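Local atomic coordinates of oligopeptide-binding protein appA (Bacillus subtilis, PDB entry 1XOC), a protein that binds oligopeptides, including tetra- and pentapeptides, as the solute-binding component of a permease that can support sporulation and genetic competence in Bacillus subtilis. Residues A[324-329]-A[473-478]; A[429-434]-A[480-485]. One frame throughout, in Å; residues are numbered along the deposited sequence.

Contact 1 of 2, residues A[324-329]-A[473-478]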
# COMPACT_ATOMS: atom_id res chain seq x y z
N ASP A 324 6.28 -20.02 -16.21
CA ASP A 324 7.58 -19.54 -16.66
C ASP A 324 7.40 -18.18 -17.32
O ASP A 324 7.00 -18.07 -18.46
CB ASP A 324 8.24 -20.55 -17.62
CG ASP A 324 9.09 -21.62 -16.89
OD1 ASP A 324 9.55 -21.36 -15.75
OD2 ASP A 324 9.32 -22.72 -17.47
N VAL A 325 7.68 -17.14 -16.57
CA VAL A 325 7.54 -15.78 -17.04
C VAL A 325 8.92 -15.32 -17.52
O VAL A 325 9.92 -15.86 -17.06
CB VAL A 325 6.97 -14.92 -15.86
CG1 VAL A 325 7.76 -13.68 -15.61
CG2 VAL A 325 5.49 -14.65 -16.07
N PRO A 326 8.99 -14.37 -18.48
CA PRO A 326 10.32 -13.84 -18.80
C PRO A 326 10.91 -13.13 -17.59
O PRO A 326 10.25 -12.31 -16.98
CB PRO A 326 10.06 -12.84 -19.93
CG PRO A 326 8.66 -12.54 -19.89
CD PRO A 326 7.95 -13.74 -19.30
N LYS A 327 12.16 -13.44 -17.28
CA LYS A 327 12.82 -12.92 -16.09
C LYS A 327 13.77 -11.76 -16.34
O LYS A 327 14.02 -11.00 -15.41
CB LYS A 327 13.58 -14.04 -15.40
CG LYS A 327 12.68 -15.07 -14.78
CD LYS A 327 13.52 -16.13 -14.13
CE LYS A 327 12.72 -17.01 -13.21
NZ LYS A 327 13.67 -17.73 -12.32
N PHE A 328 14.30 -11.64 -17.57
CA PHE A 328 15.27 -10.58 -17.90
C PHE A 328 16.44 -10.59 -16.91
O PHE A 328 16.82 -9.55 -16.34
CB PHE A 328 14.59 -9.21 -17.97
CG PHE A 328 13.45 -9.17 -18.95
CD1 PHE A 328 12.14 -9.29 -18.52
CD2 PHE A 328 13.70 -9.09 -20.32
CE1 PHE A 328 11.10 -9.27 -19.43
CE2 PHE A 328 12.66 -9.08 -21.22
CZ PHE A 328 11.37 -9.17 -20.77
N GLU A 329 16.98 -11.78 -16.70
CA GLU A 329 18.13 -11.99 -15.84
C GLU A 329 19.32 -11.13 -16.28
O GLU A 329 19.52 -10.85 -17.46
CB GLU A 329 18.51 -13.48 -15.81
CG GLU A 329 17.47 -14.37 -15.11
CD GLU A 329 18.00 -15.75 -14.74
OE1 GLU A 329 17.86 -16.14 -13.55
OE2 GLU A 329 18.57 -16.44 -15.62
N ILE A 473 -2.24 -12.83 -17.67
CA ILE A 473 -2.06 -11.43 -17.28
C ILE A 473 -0.63 -11.23 -16.75
O ILE A 473 0.06 -10.30 -17.15
CB ILE A 473 -3.11 -11.00 -16.24
CG1 ILE A 473 -4.48 -10.93 -16.88
CG2 ILE A 473 -2.77 -9.64 -15.65
CD1 ILE A 473 -5.67 -10.92 -15.89
N TYR A 474 -0.20 -12.12 -15.87
CA TYR A 474 1.19 -12.11 -15.40
C TYR A 474 2.20 -12.17 -16.54
O TYR A 474 3.19 -11.44 -16.51
CB TYR A 474 1.41 -13.27 -14.45
CG TYR A 474 0.66 -13.17 -13.15
CD1 TYR A 474 0.14 -14.31 -12.56
CD2 TYR A 474 0.50 -11.95 -12.49
CE1 TYR A 474 -0.53 -14.23 -11.37
CE2 TYR A 474 -0.17 -11.87 -11.29
CZ TYR A 474 -0.66 -13.02 -10.73
OH TYR A 474 -1.33 -12.96 -9.56
N GLN A 475 1.98 -13.03 -17.52
CA GLN A 475 2.86 -13.08 -18.69
C GLN A 475 2.98 -11.74 -19.38
O GLN A 475 4.07 -11.32 -19.73
CB GLN A 475 2.38 -14.12 -19.71
CG GLN A 475 2.67 -15.55 -19.32
CD GLN A 475 4.14 -15.92 -19.38
OE1 GLN A 475 4.52 -16.98 -18.87
NE2 GLN A 475 4.96 -15.08 -19.99
N LYS A 476 1.85 -11.08 -19.61
CA LYS A 476 1.86 -9.81 -20.33
C LYS A 476 2.55 -8.71 -19.52
O LYS A 476 3.35 -7.96 -20.06
CB LYS A 476 0.44 -9.38 -20.72
CG LYS A 476 -0.16 -10.27 -21.80
CD LYS A 476 -1.31 -9.60 -22.55
CE LYS A 476 -1.77 -10.44 -23.74
NZ LYS A 476 -0.76 -10.53 -24.84
N ILE A 477 2.26 -8.64 -18.23
CA ILE A 477 2.92 -7.63 -17.38
C ILE A 477 4.42 -7.89 -17.31
O ILE A 477 5.24 -6.98 -17.45
CB ILE A 477 2.28 -7.57 -15.98
CG1 ILE A 477 0.84 -7.09 -16.12
CG2 ILE A 477 3.07 -6.64 -15.04
CD1 ILE A 477 -0.02 -7.29 -14.93
N ALA A 478 4.80 -9.14 -17.10
CA ALA A 478 6.22 -9.51 -17.10
C ALA A 478 6.90 -9.16 -18.42
O ALA A 478 7.95 -8.53 -18.43
CB ALA A 478 6.39 -10.98 -16.79

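Contact 2 of 2, residues A[429-434]-A[480-485]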
# COMPACT_ATOMS: atom_id res chain seq x y z
N ASP A 429 -6.36 -2.52 -10.57
CA ASP A 429 -6.24 -1.22 -9.91
C ASP A 429 -4.94 -0.52 -10.27
O ASP A 429 -4.88 0.71 -10.30
CB ASP A 429 -6.35 -1.35 -8.37
CG ASP A 429 -7.77 -1.66 -7.89
OD1 ASP A 429 -8.71 -1.64 -8.71
OD2 ASP A 429 -7.96 -1.91 -6.65
N ILE A 430 -3.90 -1.30 -10.52
CA ILE A 430 -2.55 -0.78 -10.73
C ILE A 430 -2.14 -0.73 -12.21
O ILE A 430 -1.41 0.17 -12.60
CB ILE A 430 -1.53 -1.62 -9.90
CG1 ILE A 430 -1.80 -1.41 -8.39
CG2 ILE A 430 -0.11 -1.26 -10.25
CD1 ILE A 430 -0.97 -2.36 -7.49
N PHE A 431 -2.59 -1.68 -13.01
CA PHE A 431 -2.11 -1.83 -14.40
C PHE A 431 -3.12 -1.63 -15.52
O PHE A 431 -2.74 -1.51 -16.70
CB PHE A 431 -1.42 -3.18 -14.58
CG PHE A 431 -0.17 -3.36 -13.72
CD1 PHE A 431 0.96 -2.60 -13.94
CD2 PHE A 431 -0.15 -4.29 -12.70
CE1 PHE A 431 2.10 -2.78 -13.15
CE2 PHE A 431 0.98 -4.44 -11.90
CZ PHE A 431 2.11 -3.69 -12.16
N HIS A 432 -4.42 -1.61 -15.23
CA HIS A 432 -5.39 -1.32 -16.29
C HIS A 432 -5.26 0.16 -16.72
O HIS A 432 -5.12 1.05 -15.90
CB HIS A 432 -6.80 -1.66 -15.84
CG HIS A 432 -7.79 -1.68 -16.95
ND1 HIS A 432 -8.23 -2.85 -17.55
CD2 HIS A 432 -8.43 -0.68 -17.59
CE1 HIS A 432 -9.09 -2.55 -18.50
NE2 HIS A 432 -9.22 -1.24 -18.56
N SER A 433 -5.27 0.43 -18.02
CA SER A 433 -5.04 1.80 -18.52
C SER A 433 -6.11 2.81 -18.11
O SER A 433 -5.88 4.02 -18.13
CB SER A 433 -4.90 1.79 -20.04
OG SER A 433 -6.08 1.42 -20.68
N SER A 434 -7.29 2.32 -17.77
CA SER A 434 -8.37 3.17 -17.25
C SER A 434 -8.00 3.82 -15.91
O SER A 434 -8.67 4.78 -15.50
CB SER A 434 -9.67 2.37 -17.08
OG SER A 434 -9.61 1.46 -15.99
N ASP A 480 6.08 -6.92 -20.60
CA ASP A 480 6.07 -5.48 -20.84
C ASP A 480 6.96 -4.66 -19.90
O ASP A 480 7.35 -3.55 -20.22
CB ASP A 480 4.63 -4.95 -20.80
CG ASP A 480 3.78 -5.48 -21.94
OD1 ASP A 480 4.34 -6.02 -22.93
OD2 ASP A 480 2.54 -5.34 -21.87
N GLN A 481 7.31 -5.22 -18.74
CA GLN A 481 8.17 -4.56 -17.78
C GLN A 481 7.74 -3.11 -17.53
O GLN A 481 8.56 -2.19 -17.64
CB GLN A 481 9.63 -4.61 -18.21
CG GLN A 481 10.24 -6.01 -18.22
CD GLN A 481 10.44 -6.57 -16.82
OE1 GLN A 481 11.34 -6.13 -16.10
NE2 GLN A 481 9.63 -7.57 -16.45
N PRO A 482 6.47 -2.89 -17.13
CA PRO A 482 6.10 -1.52 -16.77
C PRO A 482 6.89 -1.07 -15.53
O PRO A 482 7.13 0.14 -15.34
CB PRO A 482 4.61 -1.64 -16.48
CG PRO A 482 4.41 -3.09 -16.09
CD PRO A 482 5.35 -3.84 -16.94
N TYR A 483 7.26 -2.05 -14.71
CA TYR A 483 8.19 -1.88 -13.61
C TYR A 483 9.37 -2.83 -13.83
O TYR A 483 9.23 -3.85 -14.51
CB TYR A 483 7.59 -2.33 -12.27
CG TYR A 483 6.32 -1.69 -11.75
CD1 TYR A 483 5.85 -0.46 -12.19
CD2 TYR A 483 5.57 -2.33 -10.76
CE1 TYR A 483 4.70 0.11 -11.64
CE2 TYR A 483 4.42 -1.76 -10.20
CZ TYR A 483 3.99 -0.55 -10.64
OH TYR A 483 2.84 -0.02 -10.08
N THR A 484 10.50 -2.50 -13.20
CA THR A 484 11.51 -3.48 -12.84
C THR A 484 11.15 -3.98 -11.45
O THR A 484 11.20 -3.23 -10.47
CB THR A 484 12.95 -2.91 -12.88
OG1 THR A 484 13.25 -2.55 -14.23
CG2 THR A 484 13.93 -3.87 -12.43
N PHE A 485 10.77 -5.24 -11.36
CA PHE A 485 10.42 -5.81 -10.08
C PHE A 485 11.72 -6.09 -9.35
O PHE A 485 12.64 -6.65 -9.93
CB PHE A 485 9.57 -7.07 -10.29
CG PHE A 485 8.25 -6.78 -10.95
CD1 PHE A 485 8.11 -6.91 -12.33
CD2 PHE A 485 7.19 -6.31 -10.21
CE1 PHE A 485 6.91 -6.58 -12.96
CE2 PHE A 485 5.99 -5.99 -10.82
CZ PHE A 485 5.85 -6.13 -12.20

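Contact 1 of 2, residues A[324-329]-A[473-478]
V325 and P326 lie against one side of helix 463-480, over A478 and the side chain of Q475. They belong to the loop between strand 306-307 and helix 332-341, which packs here on the later part of helix 463-480. The CG1 methyl of V325 sits 3.2 Å from CB of A478, short for two carbons. Because V325 also has a chi1 of 129°, far from a staggered position, the exact placing of its two methyls is doubtful, although its packing on A478 is plain. P326 covers the same alanine with its ring, CD standing 4.0 Å from A478 CB. Beyond the proline, F328 turns its ring back to the helix and presents its edge, CE1 lying 3.4 Å from A478 O near the ring plane. That carbonyl also accepts a hydrogen bond from Q481 NE2.

Q475 borders the patch. Its chain bends at chi2 (-70°), and the amide lies alongside V325. The amide end also lies beside D324 O and P326 CD, but which way round it stands is uncertain. An alanine in place of Q475 would probably leave P326 CD less covered and D324 O without its nearby amide.

In the next shell, P326 and F328 both touch E479, and F328 leans on Q285, T288 and T289 of helix 281-289. One turn before A478, Y474 receives its backbone N-H, A478 N to Y474 O being 2.9 Å. The single methyl of A478 thus lets the loop backbone at V325 and P326 come close to the helix, while at the border a polar amide meets the loop's backbone carbonyl.

Contact 2 of 2, residues A[429-434]-A[480-485]
F431 reaches from the end of helix 428-431 to the turn before strand 483-496 and the first residues of that strand, where its ring meets P482, Y483 and F485. With CG anti to the carbonyl carbon (chi1 -63°), the phenyl sets out beside its own backbone N, and its far end, CE1 and CZ, does most of the touching. Y483 likewise holds CG anti to its carbonyl carbon (chi1 -58°), beside its backbone N, which starts its ring toward helix 428-431. CZ of F431 lies 3.6 Å from CE2 of Y483. The two ring planes are inclined at 55° with centroids 5.1 Å apart, an oblique pair. F431 CE1 stands over one face of the Y483 ring, displaced toward its rim. The same carbon touches the proline, 3.8 Å from P482 CG, the two side chains crossing at about a right angle. F485 offers the edge of its ring, CZ to CZ of F431 at 4.5 Å, while CB of Y483 rests over the centre of one F485 face.

I430 adds a second branch. Its CG2 methyl, anti to the backbone N, lies over the centre of one face of the neighbouring F431 ring, 3.6 Å above the plane, and is also 3.2 Å from Y483 OH. The methyl thus touches both the phenyl face and the phenol oxygen, while Y483 OH finds its polar partner in W419 NE1 through a hydrogen bond. I430 also packs on a polar side chain of the bound peptide, so this side of the cluster adjoins the peptide.

Around this cluster, I477 of helix 463-480 touches F431, P482 and F485, M454 of helix 448-457 packs on F431, and Y266 of strand 265-271 lies against both F431 and Y483.

Overall arrangement
Both contacts use the region where helix 463-480 runs into strand 483-496, and their centres lie about 12 Å apart. Contact 1 is partly buried and fastens a loop to the helix; contact 2 is fully buried and brings a short helix against the strand that follows. The chemistry changes accordingly, from aliphatic packing with a polar amide at its margin to a cluster dominated by aromatic rings close to the bound peptide. I477 links the two, since its CD1 lies 3.7 Å from F431 CD2. A second link joins F328 to Q481, just before the strand, with F328 CE1 to Q481 CG at 3.6 Å.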